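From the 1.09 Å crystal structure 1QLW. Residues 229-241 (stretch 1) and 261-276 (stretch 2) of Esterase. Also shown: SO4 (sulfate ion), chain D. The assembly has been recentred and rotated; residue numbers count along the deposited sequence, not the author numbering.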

# COMPACT_ATOMS: atom_id res chain seq x y z
N VAL A 229 1.34 14.41 15.60
CA VAL A 229 1.81 15.51 14.76
C VAL A 229 0.62 16.27 14.19
O VAL A 229 -0.17 15.69 13.42
N GLU A 230 0.45 17.52 14.61
CA GLU A 230 -0.62 18.38 14.13
C GLU A 230 -1.96 17.66 14.04
O GLU A 230 -2.56 17.56 12.96
N PRO A 231 -2.45 17.16 15.15
CA PRO A 231 -3.73 16.49 15.16
C PRO A 231 -4.88 17.39 14.76
O PRO A 231 -4.93 18.57 15.13
N GLY A 232 -5.85 16.80 14.06
CA GLY A 232 -7.08 17.50 13.73
C GLY A 232 -7.88 17.78 14.99
O GLY A 232 -8.55 18.82 15.08
N GLU A 233 -7.82 16.85 15.94
CA GLU A 233 -8.44 17.03 17.24
C GLU A 233 -7.55 16.40 18.31
O GLU A 233 -7.00 15.33 18.10
N CYS A 234 -7.43 17.08 19.45
CA CYS A 234 -6.79 16.50 20.63
C CYS A 234 -7.96 16.07 21.53
O CYS A 234 -9.10 16.53 21.35
N PRO A 235 -7.72 15.21 22.50
CA PRO A 235 -8.74 14.88 23.49
C PRO A 235 -9.22 16.12 24.23
O PRO A 235 -8.50 17.13 24.27
N LYS A 236 -10.42 16.06 24.78
CA LYS A 236 -10.95 17.14 25.60
C LYS A 236 -10.30 17.07 26.97
O LYS A 236 -9.70 16.08 27.39
N PRO A 237 -10.25 18.21 27.69
CA PRO A 237 -9.64 18.24 29.01
C PRO A 237 -10.26 17.18 29.89
O PRO A 237 -9.59 16.56 30.72
N GLU A 238 -11.53 16.85 29.70
CA GLU A 238 -12.27 15.87 30.44
C GLU A 238 -11.85 14.43 30.13
O GLU A 238 -12.26 13.50 30.83
N ASP A 239 -11.03 14.21 29.11
CA ASP A 239 -10.57 12.89 28.73
C ASP A 239 -9.23 12.53 29.33
O ASP A 239 -8.72 11.45 29.02
N VAL A 240 -8.66 13.34 30.23
CA VAL A 240 -7.30 13.07 30.65
C VAL A 240 -7.10 11.94 31.62
O VAL A 240 -6.01 11.37 31.62
N LYS A 241 -8.07 11.65 32.51
CA LYS A 241 -7.84 10.66 33.56
C LYS A 241 -7.32 9.32 33.07
O LYS A 241 -6.29 8.83 33.56
N ARG A 261 -8.14 27.16 10.01
CA ARG A 261 -8.28 25.71 10.16
C ARG A 261 -7.39 25.26 11.32
O ARG A 261 -7.70 24.31 12.04
N TRP A 262 -6.25 25.92 11.51
CA TRP A 262 -5.19 25.44 12.36
C TRP A 262 -5.00 26.16 13.68
O TRP A 262 -4.72 25.51 14.68
N ALA A 263 -5.20 27.48 13.71
CA ALA A 263 -5.02 28.23 14.94
C ALA A 263 -5.81 27.69 16.10
O ALA A 263 -5.26 27.56 17.21
N PRO A 264 -7.07 27.33 15.94
CA PRO A 264 -7.86 26.82 17.06
C PRO A 264 -7.42 25.43 17.50
O PRO A 264 -7.64 25.08 18.65
N ARG A 265 -6.85 24.65 16.58
CA ARG A 265 -6.40 23.30 16.91
C ARG A 265 -5.18 23.35 17.83
O ARG A 265 -5.09 22.58 18.79
N LEU A 266 -4.26 24.27 17.55
CA LEU A 266 -3.11 24.44 18.44
C LEU A 266 -3.57 24.84 19.83
O LEU A 266 -3.14 24.30 20.85
N LYS A 267 -4.50 25.80 19.92
CA LYS A 267 -5.02 26.25 21.21
C LYS A 267 -5.69 25.13 21.99
O LYS A 267 -5.48 24.96 23.19
N ALA A 268 -6.53 24.35 21.31
CA ALA A 268 -7.22 23.24 21.94
C ALA A 268 -6.23 22.18 22.41
O ALA A 268 -6.44 21.58 23.46
N CYS A 269 -5.18 21.93 21.64
CA CYS A 269 -4.18 20.95 22.08
C CYS A 269 -3.47 21.44 23.33
O CYS A 269 -3.19 20.63 24.22
N HIS A 270 -3.21 22.74 23.47
CA HIS A 270 -2.65 23.24 24.73
C HIS A 270 -3.60 22.97 25.89
O HIS A 270 -3.15 22.62 26.98
N ALA A 271 -4.90 23.17 25.69
CA ALA A 271 -5.85 22.96 26.79
C ALA A 271 -5.74 21.51 27.26
O ALA A 271 -5.79 21.23 28.45
N PHE A 272 -5.66 20.58 26.31
CA PHE A 272 -5.49 19.17 26.62
C PHE A 272 -4.21 18.91 27.39
O PHE A 272 -4.24 18.26 28.43
N ILE A 273 -3.08 19.35 26.85
CA ILE A 273 -1.80 19.09 27.49
C ILE A 273 -1.75 19.67 28.89
O ILE A 273 -1.28 19.02 29.82
N ASP A 274 -2.22 20.90 29.05
CA ASP A 274 -2.23 21.51 30.38
C ASP A 274 -3.10 20.72 31.34
O ASP A 274 -2.72 20.53 32.50
N ALA A 275 -4.28 20.30 30.90
CA ALA A 275 -5.15 19.47 31.73
C ALA A 275 -4.49 18.16 32.10
O ALA A 275 -4.62 17.70 33.24
N LEU A 276 -3.78 17.55 31.15
CA LEU A 276 -3.09 16.30 31.39
C LEU A 276 -2.03 16.46 32.47
O LEU A 276 -1.94 15.66 33.41

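Phe272 anchors the apolar centre. Its CA-to-CB bond points sideways to the loop, and chi1 t (164°) lays the ring against the loop, where Pro235 covers one face: CD of Pro235 sits 3.6 Å from the centroid of the Phe272 ring, almost on its normal, a CH-pi contact. Val240, chi1 m, points in and shares its CG1 among Phe272 CD1 (3.9 Å), Ala275 CB (4.0 Å) and Leu276 CB (4.0 Å). Ala275 points its CB toward the loop, 3.7 Å from Pro237 CB.

Beside this cluster a covalent staple joins the stretches: Cys234 SG and Cys269 SG, both residues chi1 m, lie 2.1 Å apart with chi3 at 99°, and Pro231 CG packs 3.6 Å from Cys269 SG. Further along, Trp262 reaches the loop with its ring, CZ3 being 3.9 Å from Glu230 CB.

No hydrogen bond crosses directly between the stretches; at the polar edge, waters link the two stretches and a sulfate binds Arg265. Arg265, extended beyond an m chi1, lays its guanidinium face over Gly232 CA, and its NH2 donates to sulfate O1 at 2.9 Å. A CB on Gly232 would clash with sulfate O4. Water 2 donates to Glu233 OE2 (2.8 Å) and weakly accepts from Arg265 NH2 (3.3 Å).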

# COMPACT_ATOMS: atom_id res chain seq x y z
CB VAL A 229 2.70 14.98 13.63
CG1 VAL A 229 3.15 16.14 12.77
CG2 VAL A 229 3.88 14.23 14.23
CB GLU A 230 -0.27 19.07 12.83
CG GLU A 230 0.90 20.03 13.01
CD GLU A 230 1.06 21.06 11.94
OE1 GLU A 230 0.34 21.03 10.91
OE2 GLU A 230 1.94 21.94 12.13
CB PRO A 231 -3.89 15.99 16.61
CG PRO A 231 -3.05 16.95 17.40
CD PRO A 231 -1.88 17.26 16.52
CB GLU A 233 -9.80 16.34 17.29
CG GLU A 233 -10.90 16.92 16.44
CD GLU A 233 -11.22 18.38 16.63
OE1 GLU A 233 -11.07 18.91 17.75
OE2 GLU A 233 -11.63 19.07 15.67
CB CYS A 234 -5.91 17.54 21.34
SG CYS A 234 -4.26 17.75 20.70
CB PRO A 235 -8.04 13.94 24.45
CG PRO A 235 -6.91 13.37 23.67
CD PRO A 235 -6.45 14.51 22.77
CB LYS A 236 -12.47 17.02 25.71
CG LYS A 236 -13.23 17.09 24.41
CD LYS A 236 -13.03 18.41 23.70
CE LYS A 236 -14.02 18.57 22.56
NZ LYS A 236 -15.42 18.71 23.03
CB PRO A 237 -9.85 19.64 29.53
CG PRO A 237 -10.57 20.40 28.50
CD PRO A 237 -10.91 19.49 27.36
CB GLU A 238 -13.77 16.03 30.15
CG GLU A 238 -14.38 17.34 30.58
CD GLU A 238 -14.02 18.56 29.78
OE1 GLU A 238 -13.64 18.46 28.59
OE2 GLU A 238 -14.11 19.67 30.35
CB ASP A 239 -10.42 12.88 27.20
CG ASP A 239 -11.71 12.95 26.42
OD1 ASP A 239 -12.79 12.58 26.94
OD2 ASP A 239 -11.64 13.34 25.23
CB VAL A 240 -6.56 14.34 31.16
CG1 VAL A 240 -6.47 15.37 30.04
CG2 VAL A 240 -7.22 14.94 32.38
CB LYS A 241 -9.05 10.51 34.48
CG LYS A 241 -9.74 11.82 34.82
CD LYS A 241 -10.89 12.09 33.85
CE LYS A 241 -12.14 11.34 34.27
NZ LYS A 241 -12.30 10.04 33.55
CB ARG A 261 -7.90 24.94 8.89
CG ARG A 261 -8.26 23.47 8.78
CD ARG A 261 -7.74 22.78 7.54
NE ARG A 261 -8.27 21.47 7.19
CZ ARG A 261 -9.28 21.19 6.37
NH1 ARG A 261 -9.95 22.17 5.76
NH2 ARG A 261 -9.62 19.93 6.12
CB TRP A 262 -3.84 25.42 11.61
CG TRP A 262 -3.81 24.31 10.61
CD1 TRP A 262 -3.84 24.35 9.25
CD2 TRP A 262 -3.78 22.91 10.96
NE1 TRP A 262 -3.82 23.08 8.73
CE2 TRP A 262 -3.78 22.18 9.77
CE3 TRP A 262 -3.75 22.23 12.19
CZ2 TRP A 262 -3.76 20.77 9.77
CZ3 TRP A 262 -3.73 20.85 12.18
CH2 TRP A 262 -3.73 20.14 10.98
CB ALA A 263 -5.27 29.71 14.69
CB PRO A 264 -9.30 26.80 16.58
CG PRO A 264 -9.28 27.11 15.14
CD PRO A 264 -7.92 27.62 14.76
CB ARG A 265 -6.10 22.51 15.64
CG ARG A 265 -7.33 22.20 14.83
CD ARG A 265 -6.98 21.50 13.54
NE ARG A 265 -8.15 20.94 12.89
CZ ARG A 265 -8.07 20.35 11.69
NH1 ARG A 265 -6.94 20.30 11.00
NH2 ARG A 265 -9.16 19.80 11.19
CB LEU A 266 -2.18 25.50 17.83
CG LEU A 266 -0.99 25.94 18.67
CD1 LEU A 266 -0.12 24.78 19.12
CD2 LEU A 266 -0.18 26.97 17.91
CB LYS A 267 -6.03 27.36 20.93
CG LYS A 267 -6.52 28.23 22.05
CD LYS A 267 -7.22 29.43 21.39
CE LYS A 267 -8.14 30.08 22.41
NZ LYS A 267 -8.87 31.20 21.76
CB ALA A 268 -8.23 22.61 20.99
CB CYS A 269 -3.24 20.63 20.94
SG CYS A 269 -4.03 19.56 19.71
CB HIS A 270 -2.41 24.75 24.67
CG HIS A 270 -1.12 25.12 24.01
ND1 HIS A 270 0.11 24.80 24.52
CD2 HIS A 270 -0.91 25.85 22.88
CE1 HIS A 270 1.04 25.34 23.76
NE2 HIS A 270 0.45 25.97 22.74
CB ALA A 271 -7.24 23.34 26.39
CB PHE A 272 -5.51 18.36 25.30
CG PHE A 272 -4.97 16.97 25.43
CD1 PHE A 272 -5.53 16.05 26.29
CD2 PHE A 272 -3.86 16.66 24.65
CE1 PHE A 272 -4.95 14.78 26.37
CE2 PHE A 272 -3.31 15.40 24.72
CZ PHE A 272 -3.85 14.49 25.59
CB ILE A 273 -0.67 19.62 26.61
CG1 ILE A 273 -0.54 18.81 25.30
CG2 ILE A 273 0.66 19.65 27.36
CD1 ILE A 273 -0.10 17.37 25.50
CB ASP A 274 -2.71 22.96 30.27
CG ASP A 274 -1.72 23.84 29.54
OD1 ASP A 274 -0.55 23.47 29.33
OD2 ASP A 274 -2.16 24.96 29.19
CB ALA A 275 -6.48 19.22 31.04
CB LEU A 276 -2.49 15.81 30.08
CG LEU A 276 -1.74 14.48 30.16
CD1 LEU A 276 -2.66 13.34 30.56
CD2 LEU A 276 -1.09 14.19 28.80
S SO4 D . -8.11 16.48 9.71
O1 SO4 D . -8.91 17.68 9.26
O2 SO4 D . -6.77 17.00 10.18
O3 SO4 D . -7.96 15.56 8.54
O4 SO4 D . -8.77 15.83 10.88
O HOH W 1 -6.38 19.75 17.41
O HOH W 2 -11.69 18.50 12.93